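Geranyl diphosphate synthase small subunit (Antirrhinum majus, PDB 3QKC) probably serves as the non-catalytic partner in a heteromeric prenyltransferase that joins dimethylallyl and isopentenyl diphosphates into geranyl diphosphate, the C10 precursor of monoterpenes. Local coordinates at residues A[35-40]-A[102-108]; A[16-21]-A[68-72]; A[10-14]-A[46-51]; A[120-124]-A[140-145]. The contacts are given in a common frame with arbitrary orientation. Residue numbers count along the deposited sequence, not the author numbering.

Contact 1: residues A[35-40]-A[102-108]; sequences EPMHHL and KFDPNIE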
loop_
_atom_site.group_PDB
_atom_site.type_symbol
_atom_site.label_atom_id
_atom_site.label_comp_id
_atom_site.label_asym_id
_atom_site.label_seq_id
_atom_site.Cartn_x
_atom_site.Cartn_y
_atom_site.Cartn_z
ATOM N N GLU A 35 -12.115 -14.226 0.102
ATOM C CA GLU A 35 -11.787 -15.540 0.652
ATOM C C GLU A 35 -10.295 -15.678 0.998
ATOM O O GLU A 35 -9.978 -15.898 2.160
ATOM C CB GLU A 35 -12.240 -16.676 -0.268
ATOM C CG GLU A 35 -11.861 -18.045 0.280
ATOM C CD GLU A 35 -12.085 -19.177 -0.708
ATOM O OE1 GLU A 35 -12.168 -18.924 -1.927
ATOM O OE2 GLU A 35 -12.193 -20.335 -0.261
ATOM N N PRO A 36 -9.376 -15.563 0.008
ATOM C CA PRO A 36 -7.957 -15.641 0.457
ATOM C C PRO A 36 -7.541 -14.504 1.404
ATOM O O PRO A 36 -6.689 -14.712 2.271
ATOM C CB PRO A 36 -7.153 -15.604 -0.852
ATOM C CG PRO A 36 -8.085 -15.030 -1.870
ATOM C CD PRO A 36 -9.471 -15.511 -1.460
ATOM N N MET A 37 -8.149 -13.324 1.267
ATOM C CA MET A 37 -7.865 -12.222 2.218
ATOM C C MET A 37 -8.295 -12.530 3.650
ATOM O O MET A 37 -7.539 -12.295 4.590
ATOM C CB MET A 37 -8.458 -10.884 1.754
ATOM C CG MET A 37 -8.053 -9.698 2.642
ATOM S SD MET A 37 -8.543 -8.059 2.036
ATOM C CE MET A 37 -8.510 -8.356 0.255
ATOM N N HIS A 38 -9.511 -13.035 3.826
ATOM C CA HIS A 38 -9.979 -13.423 5.147
ATOM C C HIS A 38 -9.134 -14.567 5.710
ATOM O O HIS A 38 -8.673 -14.512 6.856
ATOM C CB HIS A 38 -11.451 -13.824 5.097
ATOM C CG HIS A 38 -12.046 -14.085 6.442
ATOM N ND1 HIS A 38 -12.769 -13.132 7.126
ATOM C CD2 HIS A 38 -12.009 -15.177 7.238
ATOM C CE1 HIS A 38 -13.168 -13.635 8.281
ATOM N NE2 HIS A 38 -12.718 -14.872 8.375
ATOM N N HIS A 39 -8.910 -15.595 4.905
ATOM C CA HIS A 39 -8.128 -16.719 5.374
ATOM C C HIS A 39 -6.702 -16.346 5.841
ATOM O O HIS A 39 -6.312 -16.671 6.957
ATOM C CB HIS A 39 -8.083 -17.833 4.338
ATOM C CG HIS A 39 -7.359 -19.050 4.820
ATOM N ND1 HIS A 39 -6.081 -19.369 4.411
ATOM C CD2 HIS A 39 -7.724 -20.011 5.704
ATOM C CE1 HIS A 39 -5.694 -20.479 5.016
ATOM N NE2 HIS A 39 -6.669 -20.885 5.808
ATOM N N LEU A 40 -5.939 -15.660 5.000
ATOM C CA LEU A 40 -4.523 -15.379 5.309
ATOM C C LEU A 40 -4.362 -14.486 6.528
ATOM O O LEU A 40 -3.479 -14.707 7.340
ATOM C CB LEU A 40 -3.801 -14.810 4.092
ATOM C CG LEU A 40 -3.841 -15.785 2.915
ATOM C CD1 LEU A 40 -2.998 -15.271 1.759
ATOM C CD2 LEU A 40 -3.364 -17.160 3.358
ATOM N N LYS A 102 -3.080 -23.139 1.709
ATOM C CA LYS A 102 -4.424 -23.513 1.258
ATOM C C LYS A 102 -4.719 -22.975 -0.149
ATOM O O LYS A 102 -5.631 -23.451 -0.813
ATOM C CB LYS A 102 -5.464 -23.008 2.268
ATOM C CG LYS A 102 -6.919 -23.349 1.951
ATOM C CD LYS A 102 -7.859 -22.820 3.036
ATOM C CE LYS A 102 -9.336 -23.126 2.726
ATOM N NZ LYS A 102 -10.235 -22.844 3.894
ATOM N N PHE A 103 -3.947 -21.986 -0.597
ATOM C CA PHE A 103 -4.152 -21.370 -1.910
ATOM C C PHE A 103 -2.895 -21.434 -2.761
ATOM O O PHE A 103 -1.789 -21.545 -2.237
ATOM C CB PHE A 103 -4.588 -19.901 -1.754
ATOM C CG PHE A 103 -5.947 -19.734 -1.142
ATOM C CD1 PHE A 103 -7.097 -19.856 -1.925
ATOM C CD2 PHE A 103 -6.081 -19.459 0.219
ATOM C CE1 PHE A 103 -8.359 -19.707 -1.358
ATOM C CE2 PHE A 103 -7.351 -19.317 0.803
ATOM C CZ PHE A 103 -8.484 -19.433 0.012
ATOM N N ASP A 104 -3.075 -21.337 -4.073
ATOM C CA ASP A 104 -1.963 -21.318 -5.028
ATOM C C ASP A 104 -1.072 -20.078 -4.905
ATOM O O ASP A 104 -1.505 -19.058 -4.357
ATOM C CB ASP A 104 -2.482 -21.463 -6.464
ATOM C CG ASP A 104 -2.895 -22.891 -6.791
ATOM O OD1 ASP A 104 -2.101 -23.638 -7.417
ATOM O OD2 ASP A 104 -4.023 -23.271 -6.411
ATOM N N PRO A 105 0.186 -20.167 -5.390
ATOM C CA PRO A 105 1.087 -19.023 -5.394
ATOM C C PRO A 105 0.493 -17.752 -6.017
ATOM O O PRO A 105 0.584 -16.684 -5.404
ATOM C CB PRO A 105 2.280 -19.533 -6.202
ATOM C CG PRO A 105 2.365 -20.975 -5.797
ATOM C CD PRO A 105 0.913 -21.421 -5.702
ATOM N N ASN A 106 -0.129 -17.866 -7.196
ATOM C CA ASN A 106 -0.656 -16.680 -7.879
ATOM C C ASN A 106 -1.667 -15.919 -7.022
ATOM O O ASN A 106 -1.691 -14.690 -7.034
ATOM C CB ASN A 106 -1.228 -17.000 -9.285
ATOM C CG ASN A 106 -2.235 -18.154 -9.281
ATOM O OD1 ASN A 106 -2.744 -18.546 -8.233
ATOM N ND2 ASN A 106 -2.528 -18.693 -10.459
ATOM N N ILE A 107 -2.484 -16.673 -6.288
ATOM C CA ILE A 107 -3.504 -16.132 -5.397
ATOM C C ILE A 107 -2.908 -15.483 -4.154
ATOM O O ILE A 107 -3.363 -14.434 -3.711
ATOM C CB ILE A 107 -4.498 -17.253 -4.969
ATOM C CG1 ILE A 107 -5.194 -17.879 -6.188
ATOM C CG2 ILE A 107 -5.508 -16.762 -3.925
ATOM C CD1 ILE A 107 -5.954 -16.890 -7.040
ATOM N N GLU A 108 -1.902 -16.120 -3.576
ATOM C CA GLU A 108 -1.177 -15.510 -2.466
ATOM C C GLU A 108 -0.507 -14.203 -2.874
ATOM O O GLU A 108 -0.434 -13.269 -2.074
ATOM C CB GLU A 108 -0.158 -16.480 -1.872
ATOM C CG GLU A 108 -0.793 -17.631 -1.103
ATOM C CD GLU A 108 0.231 -18.654 -0.615
ATOM O OE1 GLU A 108 1.394 -18.611 -1.084
ATOM O OE2 GLU A 108 -0.115 -19.485 0.252
#
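Lys102 opens the contact with its hydrocarbon chain rather than its charge. All four of its chi angles are near trans, and the extended chain runs over one face of the His39 imidazole: Lys102 CD lies 3.7 Å from the His39 ring centroid, 17° off the normal, which is CH-pi geometry. Phe103 follows and gives up more surface than any other residue here (91 Å²). Pro36 CB sits almost squarely over its ring, 4.0 Å from the centroid and 7° off the normal, a second CH-pi contact. Around the edge of the same ring lie Glu35, whose CG is 3.7 Å from Phe103 CZ, and His39. The two rings form an offset edge-to-face pair, the Phe103 edge toward the His39 face, with centroids 5.8 Å apart and planes at 66°. Asp104 then occupies the N-cap position, where its backbone O accepts from Glu108 N (3.1 Å). Within the first turn of the helix, Ile107 CG2 meets Pro36 CB at 3.7 Å, so the proline ring touches both Phe103 and Ile107; Ile107 also packs on Leu161 of the second subunit. Glu108 adds its CG, 4.3 Å from Leu40 CD1, while its carboxylate bonds to His101. Helix 34-43 thus packs against the loop leading into helix 105-126 and its first turn, within the all-helical fold of isoprenoid synthases.

Contact 2: residues A[16-21]-A[68-72]; sequences DIESYL and MAAAA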
loop_
_atom_site.group_PDB
_atom_site.type_symbol
_atom_site.label_atom_id
_atom_site.label_comp_id
_atom_site.label_asym_id
_atom_site.label_seq_id
_atom_site.Cartn_x
_atom_site.Cartn_y
_atom_site.Cartn_z
ATOM N N ASP A 16 -9.747 -7.696 20.637
ATOM C CA ASP A 16 -10.400 -6.504 20.095
ATOM C C ASP A 16 -9.935 -6.219 18.664
ATOM O O ASP A 16 -10.736 -5.861 17.796
ATOM C CB ASP A 16 -10.148 -5.278 20.977
ATOM C CG ASP A 16 -10.904 -5.326 22.290
ATOM O OD1 ASP A 16 -12.039 -5.841 22.328
ATOM O OD2 ASP A 16 -10.370 -4.830 23.295
ATOM N N ILE A 17 -8.641 -6.387 18.420
ATOM C CA ILE A 17 -8.103 -6.222 17.071
ATOM C C ILE A 17 -8.723 -7.225 16.093
ATOM O O ILE A 17 -9.204 -6.836 15.019
ATOM C CB ILE A 17 -6.563 -6.292 17.058
ATOM C CG1 ILE A 17 -5.975 -5.057 17.759
ATOM C CG2 ILE A 17 -6.056 -6.389 15.649
ATOM C CD1 ILE A 17 -4.481 -5.177 18.114
ATOM N N GLU A 18 -8.727 -8.506 16.466
ATOM C CA GLU A 18 -9.291 -9.547 15.600
ATOM C C GLU A 18 -10.778 -9.315 15.296
ATOM O O GLU A 18 -11.215 -9.517 14.152
ATOM C CB GLU A 18 -9.081 -10.941 16.193
ATOM C CG GLU A 18 -9.259 -12.062 15.176
ATOM C CD GLU A 18 -9.009 -13.452 15.752
ATOM O OE1 GLU A 18 -9.633 -13.811 16.785
ATOM O OE2 GLU A 18 -8.188 -14.186 15.154
ATOM N N SER A 19 -11.536 -8.881 16.306
ATOM C CA SER A 19 -12.960 -8.575 16.133
ATOM C C SER A 19 -13.161 -7.366 15.219
ATOM O O SER A 19 -14.126 -7.307 14.454
ATOM C CB SER A 19 -13.648 -8.327 17.480
ATOM O OG SER A 19 -13.903 -9.553 18.145
ATOM N N TYR A 20 -12.245 -6.408 15.307
ATOM C CA TYR A 20 -12.291 -5.241 14.455
ATOM C C TYR A 20 -12.047 -5.622 12.985
ATOM O O TYR A 20 -12.733 -5.145 12.083
ATOM C CB TYR A 20 -11.269 -4.207 14.916
ATOM C CG TYR A 20 -11.277 -2.992 14.037
ATOM C CD1 TYR A 20 -10.390 -2.877 12.973
ATOM C CD2 TYR A 20 -12.208 -1.974 14.239
ATOM C CE1 TYR A 20 -10.402 -1.778 12.146
ATOM C CE2 TYR A 20 -12.226 -0.863 13.412
ATOM C CZ TYR A 20 -11.315 -0.778 12.370
ATOM O OH TYR A 20 -11.331 0.317 11.549
ATOM N N LEU A 21 -11.069 -6.488 12.755
ATOM C CA LEU A 21 -10.767 -6.952 11.414
ATOM C C LEU A 21 -11.888 -7.816 10.841
ATOM O O LEU A 21 -12.143 -7.792 9.640
ATOM C CB LEU A 21 -9.437 -7.714 11.408
ATOM C CG LEU A 21 -8.184 -6.823 11.432
ATOM C CD1 LEU A 21 -6.983 -7.594 11.938
ATOM C CD2 LEU A 21 -7.911 -6.236 10.071
ATOM N N MET A 68 -7.588 1.403 17.050
ATOM C CA MET A 68 -8.027 0.091 16.580
ATOM C C MET A 68 -7.725 -0.096 15.095
ATOM O O MET A 68 -7.233 -1.148 14.679
ATOM C CB MET A 68 -9.525 -0.090 16.858
ATOM C CG MET A 68 -9.975 -1.516 17.225
ATOM S SD MET A 68 -8.919 -2.495 18.327
ATOM C CE MET A 68 -8.860 -1.504 19.798
ATOM N N ALA A 69 -8.010 0.931 14.301
ATOM C CA ALA A 69 -7.716 0.889 12.857
ATOM C C ALA A 69 -6.225 0.766 12.557
ATOM O O ALA A 69 -5.827 -0.050 11.717
ATOM C CB ALA A 69 -8.310 2.114 12.150
ATOM N N ALA A 70 -5.411 1.569 13.243
ATOM C CA ALA A 70 -3.946 1.529 13.132
ATOM C C ALA A 70 -3.376 0.157 13.535
ATOM O O ALA A 70 -2.554 -0.413 12.824
ATOM C CB ALA A 70 -3.349 2.597 13.990
ATOM N N ALA A 71 -3.835 -0.366 14.672
ATOM C CA ALA A 71 -3.368 -1.643 15.184
ATOM C C ALA A 71 -3.658 -2.759 14.192
ATOM O O ALA A 71 -2.832 -3.642 13.997
ATOM C CB ALA A 71 -4.006 -1.944 16.531
ATOM N N ALA A 72 -4.833 -2.682 13.562
ATOM C CA ALA A 72 -5.288 -3.634 12.554
ATOM C C ALA A 72 -4.486 -3.491 11.265
ATOM O O ALA A 72 -4.135 -4.492 10.620
ATOM C CB ALA A 72 -6.778 -3.423 12.280
#
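Met68 is the main bump on helix 68-85. Its side chain, 84 Å² of the residue being covered, reaches into a hollow on helix 5-24 bordered by Asp16, Ile17 and Tyr20: Met68 SD lies 3.9 Å from both Asp16 O and Ile17 CG1, and Met68 CG is 3.7 Å from Tyr20 CG. The short segments cross at -89° with axes 9.4 Å apart, so this is a nearly perpendicular packing of two helices in the all-alpha prenyltransferase fold, and only a compact patch of each can touch. Across the crossing the relief is reversed. The alanines of 68-72 leave a low surface that larger side chains occupy: Ile17 CD1 rests 3.6 Å from Ala71 CB, while Ala72 CB meets Tyr20 CD1 at 3.7 Å and Leu21 CD2 at 3.8 Å. With so little side chain between them, Ile17 and Ala72 bring their CA atoms to 5.9 Å. One face of the Tyr20 ring covers Met68 CB and Ala69 N, and Tyr20 OH ends 3.6 Å from Ala69 CB.

Contact 3: residues A[10-14]-A[46-51]; sequences RATIE and RTSASA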
loop_
_atom_site.group_PDB
_atom_site.type_symbol
_atom_site.label_atom_id
_atom_site.label_comp_id
_atom_site.label_asym_id
_atom_site.label_seq_id
_atom_site.Cartn_x
_atom_site.Cartn_y
_atom_site.Cartn_z
ATOM N N ARG A 10 -2.815 -8.281 27.174
ATOM C CA ARG A 10 -2.376 -8.486 25.797
ATOM C C ARG A 10 -3.461 -9.193 24.998
ATOM O O ARG A 10 -3.818 -8.743 23.915
ATOM C CB ARG A 10 -1.060 -9.264 25.713
ATOM C CG ARG A 10 -0.471 -9.270 24.288
ATOM C CD ARG A 10 0.693 -10.225 24.105
ATOM N NE ARG A 10 0.950 -10.477 22.679
ATOM C CZ ARG A 10 2.136 -10.800 22.151
ATOM N NH1 ARG A 10 3.218 -10.903 22.913
ATOM N NH2 ARG A 10 2.239 -11.012 20.839
ATOM N N ALA A 11 -3.988 -10.291 25.549
ATOM C CA ALA A 11 -5.006 -11.092 24.872
ATOM C C ALA A 11 -6.299 -10.321 24.563
ATOM O O ALA A 11 -6.873 -10.491 23.492
ATOM C CB ALA A 11 -5.319 -12.367 25.669
ATOM N N THR A 12 -6.765 -9.499 25.500
ATOM C CA THR A 12 -7.953 -8.675 25.262
ATOM C C THR A 12 -7.735 -7.694 24.095
ATOM O O THR A 12 -8.575 -7.585 23.196
ATOM C CB THR A 12 -8.393 -7.935 26.530
ATOM O OG1 THR A 12 -8.468 -8.866 27.614
ATOM C CG2 THR A 12 -9.773 -7.291 26.340
ATOM N N ILE A 13 -6.591 -7.013 24.104
ATOM C CA ILE A 13 -6.186 -6.179 22.986
ATOM C C ILE A 13 -6.236 -6.950 21.682
ATOM O O ILE A 13 -6.846 -6.511 20.707
ATOM C CB ILE A 13 -4.794 -5.578 23.211
ATOM C CG1 ILE A 13 -4.863 -4.591 24.383
ATOM C CG2 ILE A 13 -4.310 -4.894 21.931
ATOM C CD1 ILE A 13 -3.562 -3.898 24.751
ATOM N N GLU A 14 -5.622 -8.128 21.682
ATOM C CA GLU A 14 -5.579 -8.955 20.494
ATOM C C GLU A 14 -6.934 -9.482 20.063
ATOM O O GLU A 14 -7.174 -9.642 18.865
ATOM C CB GLU A 14 -4.559 -10.072 20.647
ATOM C CG GLU A 14 -3.166 -9.533 20.397
ATOM C CD GLU A 14 -2.067 -10.539 20.654
ATOM O OE1 GLU A 14 -2.360 -11.717 20.989
ATOM O OE2 GLU A 14 -0.896 -10.127 20.500
ATOM N N ARG A 46 0.386 -13.897 14.829
ATOM C CA ARG A 46 0.170 -12.510 15.223
ATOM C C ARG A 46 1.539 -11.845 15.427
ATOM O O ARG A 46 2.551 -12.535 15.505
ATOM C CB ARG A 46 -0.724 -12.427 16.479
ATOM C CG ARG A 46 -0.057 -12.820 17.792
ATOM C CD ARG A 46 -0.957 -13.777 18.608
ATOM N NE ARG A 46 -0.542 -14.017 19.995
ATOM C CZ ARG A 46 0.660 -14.441 20.390
ATOM N NH1 ARG A 46 1.640 -14.638 19.507
ATOM N NH2 ARG A 46 0.894 -14.629 21.692
ATOM N N THR A 47 1.574 -10.519 15.447
ATOM C CA THR A 47 2.778 -9.820 15.872
ATOM C C THR A 47 2.426 -8.940 17.043
ATOM O O THR A 47 1.370 -8.299 17.035
ATOM C CB THR A 47 3.428 -8.957 14.772
ATOM O OG1 THR A 47 4.379 -8.073 15.386
ATOM C CG2 THR A 47 2.376 -8.111 14.012
ATOM N N SER A 48 3.316 -8.914 18.036
ATOM C CA SER A 48 3.158 -8.067 19.217
ATOM C C SER A 48 3.186 -6.563 18.902
ATOM O O SER A 48 2.799 -5.750 19.749
ATOM C CB SER A 48 4.225 -8.405 20.257
ATOM O OG SER A 48 5.519 -8.256 19.716
ATOM N N ALA A 49 3.647 -6.212 17.695
ATOM C CA ALA A 49 3.608 -4.827 17.176
ATOM C C ALA A 49 2.200 -4.254 17.130
ATOM O O ALA A 49 2.014 -3.079 17.390
ATOM C CB ALA A 49 4.276 -4.729 15.778
ATOM N N SER A 50 1.217 -5.092 16.814
ATOM C CA SER A 50 -0.199 -4.698 16.844
ATOM C C SER A 50 -0.713 -4.348 18.233
ATOM O O SER A 50 -1.425 -3.351 18.402
ATOM C CB SER A 50 -1.083 -5.788 16.235
ATOM O OG SER A 50 -0.664 -6.069 14.933
ATOM N N ALA A 51 -0.388 -5.163 19.229
ATOM C CA ALA A 51 -0.801 -4.827 20.601
ATOM C C ALA A 51 -0.058 -3.601 21.126
ATOM O O ALA A 51 -0.629 -2.811 21.874
ATOM C CB ALA A 51 -0.618 -6.003 21.541
HETATM O O HOH W 1 -0.488 -8.212 18.963
#
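Glu14 holds two arginines, one from its own helix and one from the other segment. Within helix 5-24, Arg10 NE donates to Glu14 OE2 (2.9 Å, 163°) and Arg10 NH2 donates to the same Glu14 OE2 (3.3 Å, 137°), a salt bridge one turn apart. Arg46 NE completes the network through Glu14 OE1 at 3.1 Å, but the 123° angle makes this hydrogen bond weak. The two guanidiniums stack flat, centres 4.3 Å apart and planes at 15°; the opposite face of Arg10 receives Ser48 CB, 3.3 Å from Arg10 NH2. A water donates to Glu14 OE2 (2.5 Å) and to Thr47 O (2.7 Å), and accepts weakly from Ala51 N (3.1 Å). Thr47, at the N-cap position of helix 48-59, accepts from Ala49 N through its OG1 (3.1 Å). The hydroxyl of Ser48 bonds to His184. Beyond the polar cluster, Ile13 CG2 packs 3.9 Å from Ala51 CB, with CA atoms of these residues 6.0 Å apart. The chemistry implies a charge-compensated stack: Arg10 NH2 and Arg46 NH1 approach to 3.9 Å, and the carboxylate shared between the two arginines offsets their like charges.

Contact 4: residues A[120-124]-A[140-145]; sequences LELMA and AIIELT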
loop_
_atom_site.group_PDB
_atom_site.type_symbol
_atom_site.label_atom_id
_atom_site.label_comp_id
_atom_site.label_asym_id
_atom_site.label_seq_id
_atom_site.Cartn_x
_atom_site.Cartn_y
_atom_site.Cartn_z
ATOM N N LEU A 120 -4.265 0.503 4.949
ATOM C CA LEU A 120 -4.191 1.978 4.838
ATOM C C LEU A 120 -5.530 2.622 4.542
ATOM O O LEU A 120 -5.778 3.752 4.957
ATOM C CB LEU A 120 -3.171 2.416 3.783
ATOM C CG LEU A 120 -1.765 1.833 3.960
ATOM C CD1 LEU A 120 -0.982 1.996 2.678
ATOM C CD2 LEU A 120 -1.071 2.514 5.113
ATOM N N GLU A 121 -6.380 1.901 3.817
ATOM C CA GLU A 121 -7.767 2.328 3.573
ATOM C C GLU A 121 -8.593 2.323 4.871
ATOM O O GLU A 121 -9.314 3.281 5.138
ATOM C CB GLU A 121 -8.443 1.448 2.518
ATOM C CG GLU A 121 -9.841 1.922 2.122
ATOM C CD GLU A 121 -10.580 0.974 1.184
ATOM O OE1 GLU A 121 -9.952 0.085 0.561
ATOM O OE2 GLU A 121 -11.810 1.115 1.066
ATOM N N LEU A 122 -8.498 1.255 5.674
ATOM C CA LEU A 122 -9.205 1.236 6.978
ATOM C C LEU A 122 -8.762 2.425 7.839
ATOM O O LEU A 122 -9.583 3.159 8.375
ATOM C CB LEU A 122 -8.956 -0.066 7.752
ATOM C CG LEU A 122 -9.341 -1.452 7.217
ATOM C CD1 LEU A 122 -9.050 -2.509 8.272
ATOM C CD2 LEU A 122 -10.809 -1.506 6.819
ATOM N N MET A 123 -7.453 2.612 7.943
ATOM C CA MET A 123 -6.867 3.720 8.688
ATOM C C MET A 123 -7.337 5.074 8.151
ATOM O O MET A 123 -7.731 5.947 8.930
ATOM C CB MET A 123 -5.328 3.603 8.689
ATOM C CG MET A 123 -4.576 4.695 9.426
ATOM S SD MET A 123 -4.506 4.535 11.230
ATOM C CE MET A 123 -6.029 5.307 11.723
ATOM N N ALA A 124 -7.307 5.236 6.825
ATOM C CA ALA A 124 -7.791 6.457 6.166
ATOM C C ALA A 124 -9.290 6.715 6.366
ATOM O O ALA A 124 -9.710 7.866 6.455
ATOM C CB ALA A 124 -7.451 6.443 4.681
ATOM N N ALA A 140 -0.385 9.140 10.840
ATOM C CA ALA A 140 -0.411 7.705 11.134
ATOM C C ALA A 140 -0.183 6.902 9.856
ATOM O O ALA A 140 0.460 5.856 9.869
ATOM C CB ALA A 140 -1.755 7.313 11.785
ATOM N N ILE A 141 -0.712 7.421 8.755
ATOM C CA ILE A 141 -0.612 6.802 7.442
ATOM C C ILE A 141 0.826 6.864 6.943
ATOM O O ILE A 141 1.368 5.870 6.436
ATOM C CB ILE A 141 -1.611 7.453 6.479
ATOM C CG1 ILE A 141 -2.968 6.770 6.656
ATOM C CG2 ILE A 141 -1.129 7.406 5.024
ATOM C CD1 ILE A 141 -4.130 7.643 6.315
ATOM N N ILE A 142 1.448 8.019 7.159
ATOM C CA ILE A 142 2.863 8.198 6.879
ATOM C C ILE A 142 3.690 7.137 7.594
ATOM O O ILE A 142 4.563 6.509 6.969
ATOM C CB ILE A 142 3.344 9.607 7.254
ATOM C CG1 ILE A 142 2.758 10.623 6.278
ATOM C CG2 ILE A 142 4.851 9.668 7.214
ATOM C CD1 ILE A 142 2.523 12.005 6.881
ATOM N N GLU A 143 3.382 6.908 8.876
ATOM C CA GLU A 143 4.078 5.890 9.673
ATOM C C GLU A 143 3.946 4.486 9.097
ATOM O O GLU A 143 4.923 3.747 9.036
ATOM C CB GLU A 143 3.571 5.863 11.119
ATOM C CG GLU A 143 4.145 6.942 12.008
ATOM C CD GLU A 143 5.654 6.924 12.065
ATOM O OE1 GLU A 143 6.255 5.873 12.339
ATOM O OE2 GLU A 143 6.244 7.987 11.855
ATOM N N LEU A 144 2.722 4.113 8.732
ATOM C CA LEU A 144 2.447 2.794 8.177
ATOM C C LEU A 144 3.054 2.599 6.785
ATOM O O LEU A 144 3.484 1.513 6.469
ATOM C CB LEU A 144 0.933 2.524 8.144
ATOM C CG LEU A 144 0.289 2.384 9.521
ATOM C CD1 LEU A 144 -1.038 3.163 9.617
ATOM C CD2 LEU A 144 0.111 0.927 9.888
ATOM N N THR A 145 3.067 3.642 5.955
ATOM C CA THR A 145 3.703 3.551 4.639
ATOM C C THR A 145 5.212 3.365 4.778
ATOM O O THR A 145 5.856 2.710 3.943
ATOM C CB THR A 145 3.427 4.785 3.755
ATOM O OG1 THR A 145 3.923 5.963 4.400
ATOM C CG2 THR A 145 1.934 4.936 3.446
#
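The interface is packing, almost all of it between apolar side chains, and covers 287 Å² with every touching residue buried. Leu120 contributes most: its CB points sideways, yet CD2 comes within 3.6 Å of Leu144 CB and 4.2 Å of Thr145 CG2. Met123, nearly a turn further on, has SD 3.9 Å from Ala140 CB and CG 3.8 Å from Ile141 CG1 and 3.9 Å from Leu144 CD1. One residue on, Ala124 CB meets Ile141 CD1 at 3.9 Å. The polar interactions run along the helices instead of between them. Ala124 N bonds to Leu120 O (2.8 Å), Thr145 N to Ile141 O (2.8 Å), and the Thr145 hydroxyl is turned back so that OG1 donates to Ile142 O at 2.7 Å, leaving its methyl toward Leu120. The segment axes lie at 169° and 10.3 Å, so consecutive helices 105-126 and 134-148 form an antiparallel hairpin in the prenyltransferase helical bundle. Helix 68-85 covers one flank, where Met123 touches Ala69 and Ala70 and Leu144 touches Ala73 and Val74; Leu144 also reaches Cys186 of helix 169-195. The second subunit packs here too: Leu120 meets its own counterpart, and Ile141 meets Leu138 of the second subunit, placing the hairpin at the dimer interface.

How the contacts relate
Contacts 2 and 4 are buried and mainly apolar, with aliphatic and methionine side chains joined by Tyr20 in contact 2 and the Thr145 methyl in contact 4; the partly buried contact 1 adds ring stacking and CH-pi geometry, and contact 3, also partly buried, a salt-bridge network with a bridging water. The centre of contact 3 is about 9 Å from the centre of the chain, that of contact 1 about 20 Å, so exposure does not simply follow distance. Helix 5-24 serves contacts 2 and 3, which touch where Ile17 CD1 comes 3.6 Å from Ser50 O. Helix 105-126 serves contacts 1 and 4, both reaching the second subunit; contacts 2 and 3 do not. Contacts 2 and 4 meet through Ala70 CB and Met123 SD at 3.6 Å.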